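Local coordinates for protein (thiaminase I) (Bacillus subtilis, PDB 3THI) that degrades thiamin as a transferase, probably cleaving the vitamin and passing its pyrimidine part to a nucleophile, on a fold related to periplasmic binding proteins, at residues E163-V168 with T173-L178; Q313-L318 with P323-L328. All coordinates share one frame; numbering follows the deposited sequence.

Contact 1. Residues E163-V168 with T173-L178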
# COMPACT_ATOMS: atom_id res chain seq x y z
N GLU A 163 8.41 -8.03 -5.57
CA GLU A 163 7.55 -8.78 -4.67
C GLU A 163 7.42 -10.20 -5.19
O GLU A 163 7.55 -11.17 -4.43
CB GLU A 163 6.16 -8.15 -4.58
CG GLU A 163 6.14 -6.81 -3.89
CD GLU A 163 4.76 -6.43 -3.41
OE1 GLU A 163 3.82 -6.53 -4.22
OE2 GLU A 163 4.61 -6.04 -2.24
N ALA A 164 7.17 -10.32 -6.49
CA ALA A 164 7.04 -11.62 -7.14
C ALA A 164 8.31 -12.43 -6.95
O ALA A 164 8.25 -13.63 -6.67
CB ALA A 164 6.75 -11.45 -8.64
N LEU A 165 9.46 -11.78 -7.06
CA LEU A 165 10.75 -12.45 -6.92
C LEU A 165 10.88 -13.10 -5.55
O LEU A 165 11.47 -14.18 -5.43
CB LEU A 165 11.90 -11.48 -7.17
CG LEU A 165 13.29 -12.11 -7.32
CD1 LEU A 165 13.28 -13.06 -8.49
CD2 LEU A 165 14.34 -11.03 -7.52
N ILE A 166 10.35 -12.46 -4.52
CA ILE A 166 10.42 -13.01 -3.18
C ILE A 166 9.63 -14.33 -3.12
O ILE A 166 10.15 -15.34 -2.65
CB ILE A 166 9.91 -12.00 -2.10
CG1 ILE A 166 11.01 -10.97 -1.80
CG2 ILE A 166 9.44 -12.73 -0.83
CD1 ILE A 166 10.59 -9.85 -0.88
N ASP A 167 8.42 -14.32 -3.66
CA ASP A 167 7.58 -15.52 -3.64
C ASP A 167 8.18 -16.62 -4.49
O ASP A 167 8.01 -17.81 -4.19
CB ASP A 167 6.16 -15.18 -4.10
CG ASP A 167 5.49 -14.14 -3.22
OD1 ASP A 167 5.79 -14.10 -2.00
OD2 ASP A 167 4.67 -13.35 -3.74
N VAL A 168 8.91 -16.23 -5.53
CA VAL A 168 9.56 -17.17 -6.44
C VAL A 168 10.73 -17.86 -5.76
O VAL A 168 10.90 -19.06 -5.90
CB VAL A 168 10.02 -16.45 -7.75
CG1 VAL A 168 11.09 -17.25 -8.45
CG2 VAL A 168 8.84 -16.27 -8.71
N THR A 173 13.21 -11.16 1.93
CA THR A 173 14.41 -10.34 1.94
C THR A 173 14.01 -8.87 1.96
O THR A 173 12.96 -8.51 1.43
CB THR A 173 15.33 -10.60 0.73
OG1 THR A 173 16.43 -9.69 0.78
CG2 THR A 173 14.61 -10.39 -0.58
N GLU A 174 14.81 -8.05 2.62
CA GLU A 174 14.54 -6.62 2.65
C GLU A 174 15.28 -5.96 1.50
O GLU A 174 15.30 -4.73 1.38
CB GLU A 174 14.99 -6.00 3.98
CG GLU A 174 14.20 -6.52 5.16
CD GLU A 174 14.35 -5.66 6.40
OE1 GLU A 174 15.34 -4.91 6.48
OE2 GLU A 174 13.48 -5.75 7.29
N TYR A 175 15.90 -6.79 0.66
CA TYR A 175 16.65 -6.34 -0.50
C TYR A 175 17.71 -5.29 -0.19
O TYR A 175 17.83 -4.31 -0.93
CB TYR A 175 15.71 -5.79 -1.57
CG TYR A 175 14.94 -6.85 -2.31
CD1 TYR A 175 15.59 -7.74 -3.19
CD2 TYR A 175 13.55 -6.94 -2.19
CE1 TYR A 175 14.86 -8.67 -3.93
CE2 TYR A 175 12.82 -7.86 -2.92
CZ TYR A 175 13.48 -8.72 -3.79
OH TYR A 175 12.73 -9.60 -4.53
N ASP A 176 18.47 -5.49 0.89
CA ASP A 176 19.56 -4.57 1.26
C ASP A 176 20.40 -4.46 0.00
O ASP A 176 20.88 -3.38 -0.37
CB ASP A 176 20.42 -5.13 2.40
CG ASP A 176 19.82 -4.84 3.77
OD1 ASP A 176 19.04 -3.87 3.88
OD2 ASP A 176 20.14 -5.58 4.73
N LEU A 177 20.54 -5.60 -0.65
CA LEU A 177 21.24 -5.70 -1.91
C LEU A 177 20.10 -5.97 -2.90
O LEU A 177 19.33 -6.92 -2.73
CB LEU A 177 22.21 -6.88 -1.89
CG LEU A 177 23.15 -6.97 -3.09
CD1 LEU A 177 24.07 -5.74 -3.09
CD2 LEU A 177 23.96 -8.26 -3.01
N LEU A 178 19.91 -5.07 -3.85
CA LEU A 178 18.87 -5.25 -4.85
C LEU A 178 19.37 -6.20 -5.95
O LEU A 178 20.56 -6.22 -6.27
CB LEU A 178 18.43 -3.89 -5.40
CG LEU A 178 17.59 -3.17 -4.35
CD1 LEU A 178 17.72 -1.67 -4.50
CD2 LEU A 178 16.13 -3.62 -4.44
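I166 on helix 154-169 and T173 in the loop that follows it bring the two backbones nearest each other, their CA atoms 7.0 Å apart. The loop leaves the end of the helix, doubles back and tucks Y175 against the side of the last turns; between T173 and Y175 it makes an ST turn, in which T173 OG1 accepts from Y175 N at 3.0 Å, with an N-H...O angle of 156°. In T173 the hydroxyl takes the place anti to the backbone N (chi1 176°), and that leaves CG2 to lie over the centre of the Y175 ring, 3.6 Å above its plane. The same methyl also meets the helix, with T173 CG2 lying 3.8 Å from I166 CG1. Y175 takes a left-handed backbone conformation and sends its phenol toward the helix between two branched side chains. L165 CD2 comes at the ring edge near its plane, while I166 CD1 approaches Y175 CE2 obliquely at 3.6 Å. Beyond the segments, the phenol is tied to the helix backbone through a hydrogen bond between Y175 OH and L162 O, and I166 also packs on L260 of strand 260-269. At the outer end of the ring the oxygen sits among aliphatic carbons, with L165 CB 3.3 Å from Y175 OH and I166 CG1 3.5 Å from that same oxygen.

Contact 2. Residues Q313-L318 with P323-L328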
# COMPACT_ATOMS: atom_id res chain seq x y z
N GLN A 313 -6.57 -2.46 17.24
CA GLN A 313 -7.65 -1.61 17.76
C GLN A 313 -8.55 -0.98 16.69
O GLN A 313 -9.76 -0.89 16.88
CB GLN A 313 -7.05 -0.51 18.64
CG GLN A 313 -8.05 0.25 19.50
CD GLN A 313 -8.59 -0.59 20.64
OE1 GLN A 313 -9.80 -0.78 20.77
NE2 GLN A 313 -7.69 -1.09 21.48
N VAL A 314 -7.97 -0.58 15.56
CA VAL A 314 -8.75 0.03 14.49
C VAL A 314 -9.66 -0.99 13.82
O VAL A 314 -10.81 -0.69 13.50
CB VAL A 314 -7.85 0.72 13.43
CG1 VAL A 314 -8.69 1.61 12.54
CG2 VAL A 314 -6.78 1.53 14.11
N TYR A 315 -9.17 -2.21 13.61
CA TYR A 315 -9.98 -3.26 13.01
C TYR A 315 -11.09 -3.63 13.97
O TYR A 315 -12.23 -3.87 13.57
CB TYR A 315 -9.13 -4.50 12.75
CG TYR A 315 -8.17 -4.33 11.61
CD1 TYR A 315 -8.62 -4.39 10.29
CD2 TYR A 315 -6.81 -4.10 11.84
CE1 TYR A 315 -7.75 -4.24 9.23
CE2 TYR A 315 -5.92 -3.93 10.79
CZ TYR A 315 -6.41 -4.01 9.48
OH TYR A 315 -5.56 -3.85 8.42
N GLU A 316 -10.76 -3.66 15.26
CA GLU A 316 -11.72 -3.99 16.29
C GLU A 316 -12.84 -2.95 16.28
O GLU A 316 -14.02 -3.30 16.20
CB GLU A 316 -11.01 -4.01 17.66
CG GLU A 316 -9.84 -5.02 17.73
CD GLU A 316 -8.94 -4.88 18.98
OE1 GLU A 316 -9.09 -3.90 19.74
OE2 GLU A 316 -8.07 -5.76 19.19
N ALA A 317 -12.46 -1.67 16.24
CA ALA A 317 -13.41 -0.57 16.23
C ALA A 317 -14.21 -0.37 14.95
O ALA A 317 -15.39 0.02 14.99
CB ALA A 317 -12.70 0.73 16.60
N LEU A 318 -13.60 -0.66 13.80
CA LEU A 318 -14.28 -0.47 12.52
C LEU A 318 -15.25 -1.56 12.10
O LEU A 318 -16.32 -1.25 11.57
CB LEU A 318 -13.27 -0.26 11.40
CG LEU A 318 -12.51 1.06 11.35
CD1 LEU A 318 -11.51 1.02 10.22
CD2 LEU A 318 -13.47 2.23 11.17
N PRO A 323 -18.44 -4.39 8.41
CA PRO A 323 -18.07 -5.80 8.41
C PRO A 323 -16.97 -6.20 7.42
O PRO A 323 -16.36 -7.26 7.57
CB PRO A 323 -19.39 -6.51 8.13
CG PRO A 323 -20.39 -5.59 8.79
CD PRO A 323 -19.90 -4.24 8.31
N ILE A 324 -16.73 -5.37 6.41
CA ILE A 324 -15.66 -5.63 5.46
C ILE A 324 -14.32 -5.67 6.22
O ILE A 324 -13.44 -6.49 5.91
CB ILE A 324 -15.60 -4.55 4.34
CG1 ILE A 324 -16.73 -4.77 3.33
CG2 ILE A 324 -14.26 -4.57 3.64
CD1 ILE A 324 -16.84 -3.67 2.30
N TYR A 325 -14.18 -4.81 7.22
CA TYR A 325 -12.97 -4.75 8.02
C TYR A 325 -12.67 -6.01 8.83
O TYR A 325 -11.57 -6.18 9.36
CB TYR A 325 -12.97 -3.51 8.91
CG TYR A 325 -12.38 -2.32 8.20
CD1 TYR A 325 -10.99 -2.15 8.14
CD2 TYR A 325 -13.19 -1.39 7.56
CE1 TYR A 325 -10.43 -1.08 7.46
CE2 TYR A 325 -12.64 -0.31 6.87
CZ TYR A 325 -11.26 -0.16 6.83
OH TYR A 325 -10.70 0.94 6.21
N SER A 326 -13.66 -6.90 8.92
CA SER A 326 -13.49 -8.17 9.63
C SER A 326 -12.65 -9.06 8.71
O SER A 326 -11.64 -9.65 9.12
CB SER A 326 -14.86 -8.80 9.90
OG SER A 326 -14.75 -9.98 10.68
N GLU A 327 -13.03 -9.08 7.43
CA GLU A 327 -12.31 -9.86 6.44
C GLU A 327 -10.90 -9.30 6.22
O GLU A 327 -9.93 -10.05 6.09
CB GLU A 327 -13.10 -9.85 5.13
CG GLU A 327 -12.62 -10.88 4.13
CD GLU A 327 -13.53 -11.00 2.93
OE1 GLU A 327 -14.67 -10.47 2.96
OE2 GLU A 327 -13.09 -11.62 1.94
N LEU A 328 -10.78 -7.97 6.21
CA LEU A 328 -9.49 -7.31 6.03
C LEU A 328 -8.58 -7.60 7.23
O LEU A 328 -7.37 -7.77 7.08
CB LEU A 328 -9.68 -5.80 5.87
CG LEU A 328 -10.52 -5.30 4.68
CD1 LEU A 328 -10.61 -3.78 4.71
CD2 LEU A 328 -9.92 -5.75 3.35
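Y315 and Y325 meet at the closest point of a helical hairpin, two short helices joined by a short non-helical link and running nearly antiparallel, with 151° between their directions and 8.8 Å between their axes. The tight part centres on the Y325 ring. L318 CD1 stands over the middle of one face in a CH-pi contact, 3.5 Å from the ring centroid and only 9° off the normal. With L318 CG anti to its carbonyl carbon (chi1 -71°) and CD1 extended beyond it, the leucine reaches across to the ring. L328 CD1, from the same helix as Y325, covers the opposite face nearer the rim, so the phenol is sandwiched between two leucines. Y315 comes in at the ring's edge, CD1 lying 3.9 Å from Y325 CD1, and the two tyrosine side chains cross at about a right angle. Y315 CD1 also lies 3.6 Å from Y325 O, which sits near the plane of the Y315 ring. Contact is looser toward L328, where Y315 CE1 is 4.2 Å from L328 CB. E316 and P323, whose CB atoms point away from the partner segment, are exposed to solvent. Both phenols are hydrogen-bonded beyond the hairpin, Y315 OH to P309 O and Y325 OH to L307 O. Helix 288-295 packs on L318 and Y325 through L295, while L308 of strand 308-309 and F247 of strand 245-248 lie against L328.

In the fold
Both contacts join segments close in sequence; contact 1 buries one tyrosine ring against aliphatic side chains and contact 2 two, and in each case the phenol oxygens bond to backbone carbonyls outside the paired segments. Their places differ. Contact 1 is partly buried and folds an irregular loop onto the helix it has just left; contact 2 is a buried helix-to-helix hairpin much later in the chain. Across the segments both are apolar and aromatic: contact 1 is set apart by the ST turn within its loop, contact 2 by a ring with a leucine on each face. Their centres lie 30 Å apart, and with nearest atoms about 15 Å apart the two do not touch.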